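Local coordinates for Mgp-operon protein 3 (Mycoplasma pneumoniae, PDB 6RJ1), which probably serves in cytadherence as an extracellular adhesin that works with protein P1 to attach the bacterium to sugars on host cells, at residues A[192-195]-A[196-199]; A[254-257]-A[258-262]; A[361-364]-A[365-368]; A[734-737]-A[738-741]. All coordinates share one frame; numbering follows the deposited sequence.

Overall arrangement
The four contacts are all local, each between side chains and backbone three to five residues apart, and they follow one another along the sequence without overlapping. Contact 1 is a turn at the periphery, about 40 Å from the centre of the chain; contact 2 is a surface stretch of helix 253-267. Contact 3, a helix end, is the most central at about 16 Å, and contact 4, a buried 3-10 turn, follows at about 19 Å. Contacts 2 and 3 are the closest pair, with centres about 23 Å and nearest atoms about 11 Å apart. Contacts 3 and 4 approach to about 15 Å between nearest atoms. No two touch.

Contact 1: A[192-195]-A[196-199]; sequences FGSG and QESS
G193 and Q196 are joined by a backbone hydrogen bond, Q196 N to G193 O at 3.1 Å, which closes a type II beta turn around S194 and G195. The third position of such a turn needs positive phi, and G195 takes it up at 96°, a value at which a side chain would collide with the preceding carbonyl. G193 also has positive phi, as the residue that breaks out of helix 187-192.

Two side chains add polar bonds. E197 starts beside its backbone N and bends at chi2 (103°), which carries its carboxylate back to the turn: G195 N donates to OE1 of E197 at 2.8 Å, from above the carboxylate plane, while OE2 is held by T189 of the preceding helix. S199 stands at the N-cap position of the next helix but makes no capping bond; its OG instead donates to Q196 O at 2.8 Å.

F192 adds van der Waals contact. Its CB lies 4.1 Å from E197 CA, and its ring rests against the backbone and hydroxyl of S199, just past the 3-10 segment, with F192 CD1 3.5 Å from S199 OG.

Together these form a short surface connection between helices 187-192 and 200-203, built on a glycine-containing type II turn.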
loop_
_atom_site.group_PDB
_atom_site.type_symbol
_atom_site.label_atom_id
_atom_site.label_comp_id
_atom_site.label_asym_id
_atom_site.label_seq_id
_atom_site.Cartn_x
_atom_site.Cartn_y
_atom_site.Cartn_z
ATOM N N PHE A 192 -11.804 -19.013 -28.473
ATOM C CA PHE A 192 -12.526 -19.486 -29.652
ATOM C C PHE A 192 -12.479 -18.534 -30.849
ATOM O O PHE A 192 -12.791 -18.955 -31.964
ATOM C CB PHE A 192 -13.975 -19.846 -29.284
ATOM C CG PHE A 192 -14.063 -21.000 -28.313
ATOM C CD1 PHE A 192 -14.022 -22.316 -28.766
ATOM C CD2 PHE A 192 -14.164 -20.773 -26.944
ATOM C CE1 PHE A 192 -14.078 -23.383 -27.865
ATOM C CE2 PHE A 192 -14.220 -21.842 -26.044
ATOM C CZ PHE A 192 -14.185 -23.138 -26.509
ATOM N N GLY A 193 -12.093 -17.281 -30.620
ATOM C CA GLY A 193 -12.012 -16.265 -31.662
ATOM C C GLY A 193 -13.365 -15.689 -32.021
ATOM O O GLY A 193 -14.384 -16.383 -31.912
ATOM N N SER A 194 -13.381 -14.407 -32.462
ATOM C CA SER A 194 -14.594 -13.678 -32.863
ATOM C C SER A 194 -15.420 -14.468 -33.878
ATOM O O SER A 194 -14.882 -14.910 -34.891
ATOM C CB SER A 194 -14.245 -12.301 -33.421
ATOM O OG SER A 194 -13.567 -11.495 -32.471
ATOM N N GLY A 195 -16.693 -14.690 -33.546
ATOM C CA GLY A 195 -17.642 -15.426 -34.372
ATOM C C GLY A 195 -17.814 -16.898 -34.043
ATOM O O GLY A 195 -18.834 -17.494 -34.413
ATOM N N GLN A 196 -16.819 -17.507 -33.373
ATOM C CA GLN A 196 -16.845 -18.929 -33.013
ATOM C C GLN A 196 -17.076 -19.170 -31.513
ATOM O O GLN A 196 -16.930 -20.299 -31.036
ATOM C CB GLN A 196 -15.560 -19.626 -33.506
ATOM C CG GLN A 196 -15.616 -20.113 -34.962
ATOM C CD GLN A 196 -15.674 -19.006 -35.996
ATOM O OE1 GLN A 196 -14.893 -18.042 -35.974
ATOM N NE2 GLN A 196 -16.608 -19.127 -36.931
ATOM N N GLU A 197 -17.484 -18.113 -30.785
ATOM C CA GLU A 197 -17.729 -18.147 -29.339
ATOM C C GLU A 197 -18.836 -19.127 -28.930
ATOM O O GLU A 197 -18.801 -19.643 -27.811
ATOM C CB GLU A 197 -18.033 -16.738 -28.791
ATOM C CG GLU A 197 -16.919 -15.719 -28.987
ATOM C CD GLU A 197 -17.136 -14.714 -30.103
ATOM O OE1 GLU A 197 -17.899 -15.017 -31.050
ATOM O OE2 GLU A 197 -16.540 -13.615 -30.027
ATOM N N SER A 198 -19.802 -19.387 -29.833
ATOM C CA SER A 198 -20.951 -20.277 -29.627
ATOM C C SER A 198 -20.583 -21.749 -29.354
ATOM O O SER A 198 -21.431 -22.506 -28.875
ATOM C CB SER A 198 -21.909 -20.185 -30.812
ATOM O OG SER A 198 -21.274 -20.538 -32.032
ATOM N N SER A 199 -19.332 -22.152 -29.647
ATOM C CA SER A 199 -18.858 -23.525 -29.447
ATOM C C SER A 199 -18.206 -23.739 -28.069
ATOM O O SER A 199 -17.550 -24.763 -27.855
ATOM C CB SER A 199 -17.922 -23.939 -30.582
ATOM O OG SER A 199 -16.817 -23.059 -30.698
#

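Contact 2: A[254-257]-A[258-262]; sequences SSWK and NSEKT
W256 lays one indole face against E260 and K261 at a wider, pi-type turn of helix 253-267. The widening shows in bonds that span five residues: K261 N reaches W256 O at 2.8 Å, and E260 N reaches S255 O at 3.2 Å. The ordinary four-residue step persists just before, with N258 N donating to S254 O at 2.9 Å.

The tight side is the buried tryptophan. With CG of W256 anti to the backbone N (chi1 -174°), its ring is turned toward E260 and K261, one turn further on. CB of K261 makes a CH-pi contact over the five-membered ring of W256. E260 meets the six-membered ring, its CB 3.7 Å from W256 CE3. Both are long residues whose aliphatic carbons can line a ring while their charged ends move off, E260 to the hydroxyl of Y356 and K261 to a salt bridge with E265. P237 also touches the indole.

The other side is looser and faces solvent. S254, K257, N258 and S259 are exposed there, polar or charged residues suited to water. Between the two sides S255 O collects three donors, S259 N, E260 N and the S259 hydroxyl, and this last, S259 OG, donates over 3.1 Å in the carbonyl plane of S255.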
loop_
_atom_site.group_PDB
_atom_site.type_symbol
_atom_site.label_atom_id
_atom_site.label_comp_id
_atom_site.label_asym_id
_atom_site.label_seq_id
_atom_site.Cartn_x
_atom_site.Cartn_y
_atom_site.Cartn_z
ATOM N N SER A 254 4.096 7.544 -26.166
ATOM C CA SER A 254 4.361 8.237 -27.432
ATOM C C SER A 254 3.235 9.208 -27.799
ATOM O O SER A 254 3.523 10.374 -28.067
ATOM C CB SER A 254 4.617 7.244 -28.560
ATOM O OG SER A 254 5.159 7.915 -29.688
ATOM N N SER A 255 1.959 8.750 -27.744
ATOM C CA SER A 255 0.784 9.587 -28.008
ATOM C C SER A 255 0.686 10.742 -27.007
ATOM O O SER A 255 0.299 11.849 -27.396
ATOM C CB SER A 255 -0.493 8.761 -27.968
ATOM O OG SER A 255 -0.567 7.887 -29.081
ATOM N N TRP A 256 1.065 10.491 -25.731
ATOM C CA TRP A 256 1.073 11.509 -24.690
ATOM C C TRP A 256 2.093 12.589 -25.048
ATOM O O TRP A 256 1.715 13.744 -25.210
ATOM C CB TRP A 256 1.373 10.904 -23.305
ATOM C CG TRP A 256 1.237 11.910 -22.195
ATOM C CD1 TRP A 256 2.233 12.655 -21.637
ATOM C CD2 TRP A 256 0.014 12.373 -21.609
ATOM N NE1 TRP A 256 1.711 13.524 -20.710
ATOM C CE2 TRP A 256 0.350 13.370 -20.669
ATOM C CE3 TRP A 256 -1.338 12.032 -21.780
ATOM C CZ2 TRP A 256 -0.616 14.034 -19.902
ATOM C CZ3 TRP A 256 -2.293 12.684 -21.016
ATOM C CH2 TRP A 256 -1.928 13.658 -20.075
ATOM N N LYS A 257 3.364 12.189 -25.234
ATOM C CA LYS A 257 4.495 13.046 -25.585
ATOM C C LYS A 257 4.239 13.872 -26.853
ATOM O O LYS A 257 4.467 15.081 -26.845
ATOM C CB LYS A 257 5.761 12.182 -25.748
ATOM C CG LYS A 257 7.068 12.958 -25.892
ATOM C CD LYS A 257 8.241 12.034 -26.230
ATOM C CE LYS A 257 8.983 11.539 -25.007
ATOM N NZ LYS A 257 10.007 10.520 -25.357
ATOM N N ASN A 258 3.751 13.223 -27.921
ATOM C CA ASN A 258 3.516 13.857 -29.218
ATOM C C ASN A 258 2.319 14.804 -29.282
ATOM O O ASN A 258 2.391 15.785 -30.029
ATOM C CB ASN A 258 3.409 12.807 -30.330
ATOM C CG ASN A 258 4.646 11.947 -30.531
ATOM O OD1 ASN A 258 5.747 12.234 -30.033
ATOM N ND2 ASN A 258 4.479 10.855 -31.270
ATOM N N SER A 259 1.214 14.516 -28.553
ATOM C CA SER A 259 0.027 15.373 -28.646
ATOM C C SER A 259 -0.713 15.636 -27.332
ATOM O O SER A 259 -0.831 16.796 -26.929
ATOM C CB SER A 259 -0.947 14.825 -29.688
ATOM O OG SER A 259 -1.390 13.515 -29.371
ATOM N N GLU A 260 -1.217 14.568 -26.676
ATOM C CA GLU A 260 -2.048 14.623 -25.471
ATOM C C GLU A 260 -1.451 15.400 -24.276
ATOM O O GLU A 260 -2.214 15.840 -23.412
ATOM C CB GLU A 260 -2.468 13.215 -25.052
ATOM C CG GLU A 260 -3.877 13.136 -24.486
ATOM C CD GLU A 260 -5.039 13.653 -25.319
ATOM O OE1 GLU A 260 -4.974 13.585 -26.569
ATOM O OE2 GLU A 260 -6.030 14.117 -24.708
ATOM N N LYS A 261 -0.123 15.606 -24.246
ATOM C CA LYS A 261 0.541 16.388 -23.200
ATOM C C LYS A 261 0.039 17.839 -23.297
ATOM O O LYS A 261 -0.497 18.352 -22.318
ATOM C CB LYS A 261 2.072 16.310 -23.355
ATOM C CG LYS A 261 2.879 17.148 -22.363
ATOM C CD LYS A 261 4.370 17.232 -22.735
ATOM C CE LYS A 261 4.686 18.153 -23.897
ATOM N NZ LYS A 261 4.541 19.589 -23.535
ATOM N N THR A 262 0.143 18.461 -24.501
ATOM C CA THR A 262 -0.295 19.840 -24.766
ATOM C C THR A 262 -1.793 20.022 -24.524
ATOM O O THR A 262 -2.205 21.090 -24.068
ATOM C CB THR A 262 0.140 20.331 -26.163
ATOM O OG1 THR A 262 -0.406 19.479 -27.169
ATOM C CG2 THR A 262 1.657 20.427 -26.313
#

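Contact 3: A[361-364]-A[365-368]; sequences QALH and QMGV
L363 and V368 meet across a helix end, CB to CB at 3.9 Å, in the apolar contact that commonly accompanies a Schellman motif. The motif's two bonds run back into the last turn: V368 N to L363 O at 3.1 Å, and G367 N to H364 O at 3.3 Å. G367 suits its place because its phi is positive, an angle that would press a side chain against the carbonyl of M366.

V368 has CG1 anti to its backbone N (chi1 166°), and this methyl packs 4.0 Å from L363 CB, while CG2 lies nearer the carbonyl oxygen of L363. A beta-branched valine thus sets one methyl against the helix and one beside the L363 carbonyl of the last turn. L363 itself holds CG beside its backbone N (chi1 -65°), with CB against V368 and the CD2 branch near M366. The M366 chain runs back along the helix, with CG 3.3 Å from A362 O. Its extended chi2 (169°) carries SD to 4.4 Å from L363 CD2, and the bend at chi3 affects only the methyl. An unbranched, flexible methionine can follow this buried path.

L363 O accepts from two donors, M366 N and V368 N, which reach it from opposite faces of its plane. H364 CA points its hydrogen at V368 O, 3.4 Å away.

The short helix 360-365 is fastened at both ends. The amide of Q361 leads away to Q879, near the loop of T874 and Y875. At the other end G367 O accepts from H452 of helix 446-454, and M366 packs on R472 in the loop between strands 464-468 and 477-482.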
loop_
_atom_site.group_PDB
_atom_site.type_symbol
_atom_site.label_atom_id
_atom_site.label_comp_id
_atom_site.label_asym_id
_atom_site.label_seq_id
_atom_site.Cartn_x
_atom_site.Cartn_y
_atom_site.Cartn_z
ATOM N N GLN A 361 0.350 19.492 -6.570
ATOM C CA GLN A 361 0.466 19.732 -5.125
ATOM C C GLN A 361 0.088 18.518 -4.295
ATOM O O GLN A 361 0.599 18.356 -3.184
ATOM C CB GLN A 361 -0.311 20.979 -4.686
ATOM C CG GLN A 361 0.091 22.252 -5.430
ATOM C CD GLN A 361 -0.749 22.520 -6.668
ATOM O OE1 GLN A 361 -1.350 21.621 -7.274
ATOM N NE2 GLN A 361 -0.806 23.777 -7.071
ATOM N N ALA A 362 -0.791 17.659 -4.841
ATOM C CA ALA A 362 -1.212 16.420 -4.192
ATOM C C ALA A 362 -0.052 15.429 -4.225
ATOM O O ALA A 362 0.245 14.819 -3.199
ATOM C CB ALA A 362 -2.437 15.841 -4.885
ATOM N N LEU A 363 0.645 15.338 -5.384
ATOM C CA LEU A 363 1.803 14.464 -5.585
ATOM C C LEU A 363 2.980 14.868 -4.712
ATOM O O LEU A 363 3.542 14.014 -4.037
ATOM C CB LEU A 363 2.224 14.412 -7.061
ATOM C CG LEU A 363 1.235 13.791 -8.044
ATOM C CD1 LEU A 363 1.498 14.289 -9.453
ATOM C CD2 LEU A 363 1.257 12.258 -7.974
ATOM N N HIS A 364 3.336 16.165 -4.697
ATOM C CA HIS A 364 4.421 16.702 -3.866
ATOM C C HIS A 364 4.241 16.279 -2.388
ATOM O O HIS A 364 5.211 15.897 -1.731
ATOM C CB HIS A 364 4.476 18.241 -3.987
ATOM C CG HIS A 364 5.326 18.884 -2.936
ATOM N ND1 HIS A 364 6.708 18.872 -3.021
ATOM C CD2 HIS A 364 4.964 19.472 -1.773
ATOM C CE1 HIS A 364 7.140 19.462 -1.920
ATOM N NE2 HIS A 364 6.127 19.842 -1.139
ATOM N N GLN A 365 2.984 16.348 -1.896
ATOM C CA GLN A 365 2.545 15.996 -0.549
ATOM C C GLN A 365 2.643 14.488 -0.273
ATOM O O GLN A 365 2.763 14.095 0.887
ATOM C CB GLN A 365 1.109 16.486 -0.340
ATOM C CG GLN A 365 0.812 16.951 1.085
ATOM C CD GLN A 365 1.520 18.234 1.486
ATOM O OE1 GLN A 365 1.423 19.284 0.830
ATOM N NE2 GLN A 365 2.233 18.178 2.591
ATOM N N MET A 366 2.584 13.652 -1.333
ATOM C CA MET A 366 2.683 12.186 -1.269
ATOM C C MET A 366 4.154 11.700 -1.265
ATOM O O MET A 366 4.412 10.491 -1.143
ATOM C CB MET A 366 1.982 11.559 -2.475
ATOM C CG MET A 366 0.504 11.638 -2.420
ATOM S SD MET A 366 -0.172 11.160 -4.007
ATOM C CE MET A 366 0.016 9.398 -3.905
ATOM N N GLY A 367 5.083 12.635 -1.445
ATOM C CA GLY A 367 6.504 12.336 -1.482
ATOM C C GLY A 367 7.019 12.133 -2.889
ATOM O O GLY A 367 8.093 11.556 -3.079
ATOM N N VAL A 368 6.249 12.589 -3.886
ATOM C CA VAL A 368 6.635 12.499 -5.289
ATOM C C VAL A 368 7.433 13.774 -5.577
ATOM O O VAL A 368 7.032 14.858 -5.136
ATOM C CB VAL A 368 5.390 12.309 -6.209
ATOM C CG1 VAL A 368 5.719 12.553 -7.676
ATOM C CG2 VAL A 368 4.777 10.924 -6.027
#

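Contact 4: A[734-737]-A[738-741]; sequences PVPY and YYSA
P736 packs against two tyrosine rings set at a corner, using a different carbon for each. Its CB lies over a face of Y738, 3.6 Å from the ring centroid, and its CG stands over the centre of the Y739 ring at 3.9 Å from that centroid. Both are CH-pi contacts, which suit proline because its compact, rigid pyrrolidine ring offers aliphatic CH groups that lie flat on aromatic faces.

Y738 also turns an edge to the face of Y737 in a T-shaped pair, with centroids 5.4 Å apart and planes at 86°. In both tyrosines CG lies between the backbone N and the carbonyl carbon (chi1 52° and 54°), which folds each ring back over its own backbone; Y737 CD1 comes 3.2 Å from Y738 N.

The backbone makes a 3-10 turn: Y739 N donates to P736 O at 3.2 Å and S740 N to Y737 O at 3.1 Å. At the polar edge a water donates to P736 O and accepts from S740 OG, 2.7 Å from the latter. The short hydroxyl of S740 also bonds S774.

The turn follows strand 723-732. Helix 666-673 borders it through L673, which meets Y737 and S740, and strand 834-838 supplies Y836 against P736 and P838 against Y738.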
loop_
_atom_site.group_PDB
_atom_site.type_symbol
_atom_site.label_atom_id
_atom_site.label_comp_id
_atom_site.label_asym_id
_atom_site.label_seq_id
_atom_site.Cartn_x
_atom_site.Cartn_y
_atom_site.Cartn_z
ATOM N N PRO A 734 -12.120 -4.906 2.019
ATOM C CA PRO A 734 -12.660 -3.941 1.051
ATOM C C PRO A 734 -13.036 -2.602 1.672
ATOM O O PRO A 734 -13.159 -2.530 2.889
ATOM C CB PRO A 734 -13.902 -4.664 0.522
ATOM C CG PRO A 734 -14.355 -5.484 1.657
ATOM C CD PRO A 734 -13.120 -5.942 2.357
ATOM N N VAL A 735 -13.265 -1.551 0.846
ATOM C CA VAL A 735 -13.746 -0.252 1.349
ATOM C C VAL A 735 -15.204 -0.405 1.801
ATOM O O VAL A 735 -15.925 -1.227 1.218
ATOM C CB VAL A 735 -13.647 0.929 0.346
ATOM C CG1 VAL A 735 -12.281 1.577 0.383
ATOM C CG2 VAL A 735 -14.057 0.544 -1.070
ATOM N N PRO A 736 -15.696 0.385 2.781
ATOM C CA PRO A 736 -17.114 0.282 3.136
ATOM C C PRO A 736 -17.971 0.641 1.925
ATOM O O PRO A 736 -17.703 1.635 1.252
ATOM C CB PRO A 736 -17.270 1.318 4.252
ATOM C CG PRO A 736 -15.918 1.541 4.762
ATOM C CD PRO A 736 -15.032 1.432 3.579
ATOM N N TYR A 737 -18.955 -0.206 1.610
ATOM C CA TYR A 737 -19.875 0.020 0.494
ATOM C C TYR A 737 -20.676 1.293 0.725
ATOM O O TYR A 737 -21.014 1.985 -0.232
ATOM C CB TYR A 737 -20.820 -1.180 0.299
ATOM C CG TYR A 737 -21.558 -1.607 1.550
ATOM C CD1 TYR A 737 -22.782 -1.032 1.896
ATOM C CD2 TYR A 737 -21.042 -2.593 2.386
ATOM C CE1 TYR A 737 -23.454 -1.401 3.058
ATOM C CE2 TYR A 737 -21.712 -2.979 3.547
ATOM C CZ TYR A 737 -22.919 -2.382 3.877
ATOM O OH TYR A 737 -23.585 -2.755 5.019
ATOM N N TYR A 738 -20.940 1.615 2.007
ATOM C CA TYR A 738 -21.715 2.781 2.431
ATOM C C TYR A 738 -20.934 4.101 2.274
ATOM O O TYR A 738 -21.480 5.164 2.568
ATOM C CB TYR A 738 -22.298 2.599 3.851
ATOM C CG TYR A 738 -21.289 2.249 4.925
ATOM C CD1 TYR A 738 -20.563 3.241 5.579
ATOM C CD2 TYR A 738 -21.101 0.929 5.328
ATOM C CE1 TYR A 738 -19.650 2.927 6.581
ATOM C CE2 TYR A 738 -20.190 0.605 6.335
ATOM C CZ TYR A 738 -19.479 1.609 6.969
ATOM O OH TYR A 738 -18.561 1.297 7.943
ATOM N N TYR A 739 -19.689 4.033 1.765
ATOM C CA TYR A 739 -18.872 5.204 1.454
ATOM C C TYR A 739 -19.275 5.706 0.070
ATOM O O TYR A 739 -18.886 6.799 -0.340
ATOM C CB TYR A 739 -17.369 4.852 1.500
ATOM C CG TYR A 739 -16.709 5.105 2.839
ATOM C CD1 TYR A 739 -17.452 5.103 4.017
ATOM C CD2 TYR A 739 -15.342 5.332 2.931
ATOM C CE1 TYR A 739 -16.853 5.338 5.249
ATOM C CE2 TYR A 739 -14.732 5.572 4.163
ATOM C CZ TYR A 739 -15.493 5.572 5.320
ATOM O OH TYR A 739 -14.918 5.811 6.540
ATOM N N SER A 740 -20.065 4.887 -0.645
ATOM C CA SER A 740 -20.612 5.169 -1.966
ATOM C C SER A 740 -22.092 5.486 -1.826
ATOM O O SER A 740 -22.815 4.781 -1.113
ATOM C CB SER A 740 -20.417 3.978 -2.899
ATOM O OG SER A 740 -19.055 3.811 -3.244
ATOM N N ALA A 741 -22.541 6.551 -2.503
ATOM C CA ALA A 741 -23.933 6.998 -2.471
ATOM C C ALA A 741 -24.876 6.013 -3.144
ATOM O O ALA A 741 -25.935 5.728 -2.596
ATOM C CB ALA A 741 -24.058 8.372 -3.113
HETATM O O HOH W 1 -17.665 2.608 -1.259
#